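Local atomic coordinates of TCR alpha chain (Gallus gallus, PDB entry 6LIR), a protein that pairs with a TCR beta chain to form the chicken alpha-beta T-cell receptor, which probably recognises peptide antigens presented by MHC molecules. Residues A[20-24]-A[25-29]; A[45-49]-A[50-54]. All blocks are in the same frame, centred on the assembly; numbering follows the deposited sequence.

Interaction 1. Residues A[20-24]-A[25-29]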
ATOM      1  N   CYS A  20      21.866  -4.280  -1.394  1.00 38.87           N
ATOM      2  CA  CYS A  20      21.942  -3.176  -0.447  1.00 37.88           C
ATOM      3  C   CYS A  20      23.415  -2.836  -0.292  1.00 41.09           C
ATOM      4  O   CYS A  20      24.213  -3.705   0.066  1.00 39.78           O
ATOM      5  CB  CYS A  20      21.311  -3.542   0.901  1.00 36.94           C
ATOM      6  SG  CYS A  20      21.505  -2.297   2.202  1.00 43.83           S
ATOM      7  N   SER A  21      23.773  -1.591  -0.600  1.00 37.21           N
ATOM      8  CA  SER A  21      25.156  -1.142  -0.642  1.00 40.71           C
ATOM      9  C   SER A  21      25.337   0.039   0.304  1.00 39.46           C
ATOM     10  O   SER A  21      24.587   1.018   0.230  1.00 42.64           O
ATOM     11  CB  SER A  21      25.544  -0.754  -2.071  1.00 40.56           C
ATOM     12  OG  SER A  21      26.740   0.001  -2.093  1.00 55.34           O
ATOM     13  N   HIS A  22      26.321  -0.064   1.201  1.00 38.90           N
ATOM     14  CA  HIS A  22      26.649   1.005   2.150  1.00 37.12           C
ATOM     15  C   HIS A  22      28.161   1.086   2.301  1.00 38.98           C
ATOM     16  O   HIS A  22      28.726   0.668   3.319  1.00 33.83           O
ATOM     17  CB  HIS A  22      25.965   0.765   3.497  1.00 37.01           C
ATOM     18  CG  HIS A  22      25.962  -0.668   3.933  1.00 36.74           C
ATOM     19  ND1 HIS A  22      26.896  -1.187   4.805  1.00 37.29           N
ATOM     20  CD2 HIS A  22      25.129  -1.690   3.624  1.00 35.93           C
ATOM     21  CE1 HIS A  22      26.643  -2.468   5.008  1.00 38.58           C
ATOM     22  NE2 HIS A  22      25.575  -2.798   4.303  1.00 36.72           N
ATOM     23  N   PRO A  23      28.852   1.637   1.299  1.00 45.86           N
ATOM     24  CA  PRO A  23      30.326   1.655   1.335  1.00 44.61           C
ATOM     25  C   PRO A  23      30.899   2.378   2.541  1.00 46.50           C
ATOM     26  O   PRO A  23      31.981   2.013   3.014  1.00 47.34           O
ATOM     27  CB  PRO A  23      30.705   2.354   0.020  1.00 45.87           C
ATOM     28  CG  PRO A  23      29.509   2.214  -0.854  1.00 50.01           C
ATOM     29  CD  PRO A  23      28.325   2.252   0.067  1.00 45.81           C
ATOM     30  N   SER A  24      30.208   3.386   3.058  1.00 40.48           N
ATOM     31  CA  SER A  24      30.715   4.183   4.164  1.00 43.16           C
ATOM     32  C   SER A  24      30.393   3.586   5.527  1.00 47.67           C
ATOM     33  O   SER A  24      30.742   4.188   6.546  1.00 42.58           O
ATOM     34  CB  SER A  24      30.144   5.601   4.083  1.00 46.33           C
ATOM     35  OG  SER A  24      28.923   5.685   4.801  1.00 57.06           O
ATOM     36  N   ILE A  25      29.731   2.434   5.580  1.00 42.79           N
ATOM     37  CA  ILE A  25      29.347   1.820   6.845  1.00 41.84           C
ATOM     38  C   ILE A  25      29.812   0.374   6.829  1.00 42.03           C
ATOM     39  O   ILE A  25      29.427  -0.398   5.940  1.00 42.70           O
ATOM     40  CB  ILE A  25      27.830   1.893   7.097  1.00 42.52           C
ATOM     41  CG1 ILE A  25      27.342   3.342   7.020  1.00 48.33           C
ATOM     42  CG2 ILE A  25      27.488   1.282   8.453  1.00 39.06           C
ATOM     43  CD1 ILE A  25      25.858   3.505   7.300  1.00 48.01           C
ATOM     44  N   GLN A  26      30.619   0.001   7.818  1.00 37.67           N
ATOM     45  CA  GLN A  26      31.072  -1.375   7.986  1.00 37.41           C
ATOM     46  C   GLN A  26      30.156  -1.972   9.044  1.00 41.92           C
ATOM     47  O   GLN A  26      30.334  -1.744  10.244  1.00 35.98           O
ATOM     48  CB  GLN A  26      32.541  -1.434   8.393  1.00 39.22           C
ATOM     49  CG  GLN A  26      33.105  -2.840   8.465  1.00 35.11           C
ATOM     50  CD  GLN A  26      34.599  -2.885   8.212  1.00 44.24           C
ATOM     51  OE1 GLN A  26      35.388  -2.335   8.983  1.00 36.55           O
ATOM     52  NE2 GLN A  26      34.996  -3.541   7.121  1.00 38.66           N
ATOM     53  N   ALA A  27      29.149  -2.706   8.575  1.00 34.32           N
ATOM     54  CA  ALA A  27      28.022  -3.090   9.414  1.00 37.14           C
ATOM     55  C   ALA A  27      28.455  -3.946  10.594  1.00 40.57           C
ATOM     56  O   ALA A  27      29.215  -4.906  10.439  1.00 39.25           O
ATOM     57  CB  ALA A  27      26.980  -3.834   8.578  1.00 37.58           C
ATOM     58  N   TYR A  28      27.952  -3.599  11.779  1.00 37.27           N
ATOM     59  CA  TYR A  28      28.014  -4.519  12.907  1.00 43.89           C
ATOM     60  C   TYR A  28      26.930  -5.578  12.781  1.00 40.86           C
ATOM     61  O   TYR A  28      27.154  -6.752  13.098  1.00 42.60           O
ATOM     62  CB  TYR A  28      27.868  -3.762  14.228  1.00 46.99           C
ATOM     63  CG  TYR A  28      27.765  -4.669  15.436  1.00 51.83           C
ATOM     64  CD1 TYR A  28      28.905  -5.164  16.059  1.00 57.69           C
ATOM     65  CD2 TYR A  28      26.525  -5.040  15.949  1.00 57.12           C
ATOM     66  CE1 TYR A  28      28.815  -5.999  17.159  1.00 60.63           C
ATOM     67  CE2 TYR A  28      26.426  -5.875  17.049  1.00 59.38           C
ATOM     68  CZ  TYR A  28      27.572  -6.350  17.650  1.00 64.93           C
ATOM     69  OH  TYR A  28      27.477  -7.179  18.744  1.00 72.66           O
ATOM     70  N   SER A  29      25.752  -5.177  12.317  1.00 38.09           N
ATOM     71  CA  SER A  29      24.653  -6.100  12.094  1.00 42.07           C
ATOM     72  C   SER A  29      23.801  -5.553  10.962  1.00 38.31           C
ATOM     73  O   SER A  29      23.743  -4.341  10.735  1.00 35.97           O
ATOM     74  CB  SER A  29      23.805  -6.296  13.357  1.00 45.90           C
ATOM     75  OG  SER A  29      23.051  -5.133  13.643  1.00 50.01           O
TER
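ND1 of H22 donates a hydrogen bond of 2.9 Å to the backbone O of I25, and the same two residues close a type I beta turn in which I25 N donates to H22 O at 3.0 Å. The turn takes the chain out of strand 16-21 of the immunoglobulin V-set domain into the loop that corresponds to CDR1 in T-cell receptors. The acceptor lies at the imidazole's edge, 8° out of the ring plane, while the ring nitrogen is tilted 32° from the carbonyl plane of I25. With chi1 at 40°, CG of H22 stands between its own backbone N and carbonyl carbon, which swings the ring toward the 25-29 segment and brings ND1 to the carbonyl of I25. P23 suits the second position of the turn because a proline ring readily supplies the backbone shape needed there, and its carbonyl is taken by R68. An alanine in place of H22 would probably leave the I25 carbonyl without its side-chain donor and the loop beyond the turn freer to shift. S24 is exposed, and its OG is hydrogen-bonded to NE2 of Q1. The small side chain of A27 lies close by, its CB 3.8 Å from CE1 of H22.

Interaction 2. Residues A[45-49]-A[50-54]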
ATOM      1  N   VAL A  45      14.776 -10.880   8.638  1.00 32.57           N
ATOM      2  CA  VAL A  45      15.964 -11.627   9.035  1.00 33.54           C
ATOM      3  C   VAL A  45      17.017 -10.638   9.517  1.00 37.37           C
ATOM      4  O   VAL A  45      17.016  -9.465   9.135  1.00 33.22           O
ATOM      5  CB  VAL A  45      16.479 -12.493   7.853  1.00 34.47           C
ATOM      6  CG1 VAL A  45      16.985 -11.610   6.724  1.00 32.78           C
ATOM      7  CG2 VAL A  45      17.547 -13.480   8.306  1.00 34.34           C
ATOM      8  N   SER A  46      17.941 -11.123  10.340  1.00 36.07           N
ATOM      9  CA  SER A  46      19.066 -10.330  10.810  1.00 42.30           C
ATOM     10  C   SER A  46      20.307 -11.207  10.849  1.00 39.84           C
ATOM     11  O   SER A  46      20.233 -12.376  11.233  1.00 41.01           O
ATOM     12  CB  SER A  46      18.807  -9.746  12.200  1.00 42.03           C
ATOM     13  OG  SER A  46      20.026  -9.356  12.801  1.00 49.79           O
ATOM     14  N   ALA A  47      21.446 -10.632  10.467  1.00 35.71           N
ATOM     15  CA  ALA A  47      22.706 -11.363  10.489  1.00 39.64           C
ATOM     16  C   ALA A  47      23.851 -10.402  10.769  1.00 37.75           C
ATOM     17  O   ALA A  47      23.753  -9.195  10.537  1.00 40.89           O
ATOM     18  CB  ALA A  47      22.960 -12.105   9.173  1.00 31.81           C
ATOM     19  N   VAL A  48      24.949 -10.961  11.278  1.00 38.35           N
ATOM     20  CA  VAL A  48      26.174 -10.206  11.473  1.00 38.95           C
ATOM     21  C   VAL A  48      27.237 -10.542  10.430  1.00 35.75           C
ATOM     22  O   VAL A  48      28.097  -9.697  10.147  1.00 39.95           O
ATOM     23  CB  VAL A  48      26.731 -10.401  12.902  1.00 45.34           C
ATOM     24  CG1 VAL A  48      25.685 -10.008  13.939  1.00 40.91           C
ATOM     25  CG2 VAL A  48      27.189 -11.838  13.116  1.00 46.24           C
ATOM     26  N   LYS A  49      27.214 -11.745   9.858  1.00 41.41           N
ATOM     27  CA  LYS A  49      28.173 -12.132   8.830  1.00 40.59           C
ATOM     28  C   LYS A  49      27.646 -13.356   8.093  1.00 39.08           C
ATOM     29  O   LYS A  49      26.660 -13.976   8.500  1.00 39.46           O
ATOM     30  CB  LYS A  49      29.554 -12.414   9.432  1.00 40.74           C
ATOM     31  CG  LYS A  49      29.603 -13.654  10.309  1.00 44.24           C
ATOM     32  CD  LYS A  49      31.033 -13.969  10.729  1.00 59.33           C
ATOM     33  CE  LYS A  49      31.204 -15.445  11.055  1.00 65.27           C
ATOM     34  NZ  LYS A  49      32.638 -15.842  11.044  1.00 68.36           N
ATOM     35  N   GLY A  50      28.335 -13.704   7.007  1.00 31.58           N
ATOM     36  CA  GLY A  50      28.057 -14.866   6.181  1.00 33.03           C
ATOM     37  C   GLY A  50      26.658 -14.861   5.589  1.00 33.79           C
ATOM     38  O   GLY A  50      26.086 -13.817   5.262  1.00 31.89           O
ATOM     39  N   SER A  51      26.101 -16.060   5.437  1.00 36.28           N
ATOM     40  CA  SER A  51      24.789 -16.248   4.833  1.00 37.28           C
ATOM     41  C   SER A  51      23.827 -16.847   5.845  1.00 39.99           C
ATOM     42  O   SER A  51      24.212 -17.696   6.654  1.00 41.82           O
ATOM     43  CB  SER A  51      24.862 -17.139   3.588  1.00 36.10           C
ATOM     44  OG  SER A  51      25.624 -16.520   2.567  1.00 39.81           O
ATOM     45  N   LYS A  52      22.581 -16.378   5.813  1.00 35.09           N
ATOM     46  CA  LYS A  52      21.569 -16.845   6.752  1.00 35.70           C
ATOM     47  C   LYS A  52      20.265 -17.134   6.017  1.00 37.02           C
ATOM     48  O   LYS A  52      19.801 -16.327   5.205  1.00 35.41           O
ATOM     49  CB  LYS A  52      21.333 -15.826   7.874  1.00 34.89           C
ATOM     50  CG  LYS A  52      20.499 -16.379   9.019  1.00 43.27           C
ATOM     51  CD  LYS A  52      20.364 -15.375  10.150  1.00 41.20           C
ATOM     52  CE  LYS A  52      19.596 -15.956  11.327  1.00 49.69           C
ATOM     53  NZ  LYS A  52      19.398 -14.941  12.405  1.00 48.23           N
ATOM     54  N   GLU A  53      19.686 -18.290   6.312  1.00 35.42           N
ATOM     55  CA  GLU A  53      18.400 -18.687   5.758  1.00 42.83           C
ATOM     56  C   GLU A  53      17.273 -17.801   6.268  1.00 42.83           C
ATOM     57  O   GLU A  53      17.284 -17.337   7.404  1.00 42.28           O
ATOM     58  CB  GLU A  53      18.094 -20.144   6.095  1.00 48.64           C
ATOM     59  CG  GLU A  53      19.272 -21.078   5.919  1.00 55.21           C
ATOM     60  CD  GLU A  53      19.105 -22.012   4.734  1.00 65.07           C
ATOM     61  OE1 GLU A  53      19.787 -23.058   4.708  1.00 74.24           O
ATOM     62  OE2 GLU A  53      18.305 -21.699   3.824  1.00 71.48           O
ATOM     63  N   VAL A  54      16.300 -17.539   5.405  1.00 38.98           N
ATOM     64  CA  VAL A  54      15.152 -16.701   5.730  1.00 34.35           C
ATOM     65  C   VAL A  54      13.928 -17.586   5.722  1.00 36.30           C
ATOM     66  O   VAL A  54      13.656 -18.255   4.716  1.00 38.23           O
ATOM     67  CB  VAL A  54      14.972 -15.558   4.711  1.00 38.26           C
ATOM     68  CG1 VAL A  54      13.792 -14.675   5.083  1.00 42.25           C
ATOM     69  CG2 VAL A  54      16.258 -14.773   4.540  1.00 38.07           C
TER
HETATM   70  O   HOH W   1      17.117 -13.631  11.846  1.00 42.45           O
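The polar part of this contact centres on K52, whose NZ donates to the backbone O of S46 at 2.9 Å. The ammonium nitrogen approaches nearly in line with the carbonyl, at a C=O...N angle of 166°. Water 1 takes a second bond from NZ of K52 at 2.7 Å and accepts another from S46 N at 3.0 Å, so K52 is held to S46 O directly and to S46 N through the water. CG of K52 is anti to its backbone N (chi1 -169°), and the extended chain beyond carries NZ across to strand 42-47. Strands 42-47 and 51-54 run antiparallel, at 166°, yet belong to the two different sheets of the V-domain sandwich; they correspond to C' and C'', and the turn between them to CDR2; 51-54 pairs with 59-63, the C''-to-D pairing known from T-cell receptor V-alpha domains. Apolar contacts lie alongside the polar ones. CG2 of V45 lies 3.9 Å from CD of K52, the two side chains running alongside one another head to tail. V45 and V54 instead meet roughly perpendicular, CG1 of V45 reaching CG2 of V54 at 3.9 Å; branched valines suit these buried strand positions. At the turn, G50 has a positive phi, a backbone shape that a side chain would disfavour, so glycine suits the place.

Overall arrangement
Interactions 1 and 2 come in series along the chain, their centres about 14 Å apart, and both lie in the V-set domain. Strand 29-35 joins them in space: the 25-29 segment runs into it, and 42-47 pairs beside it at the outer edge of the five-stranded sheet. Strands 16-21 and 51-54 are the two outermost strands of the other, four-stranded sheet. The two regions touch directly where Y28 and S29 pack on A47 and V48. S29, S46 and V48 also approach N96 of the TCR beta chain, so this neighbourhood adjoins the partner chain, consistent with CDR1 and CDR2 lying side by side in a T-cell receptor.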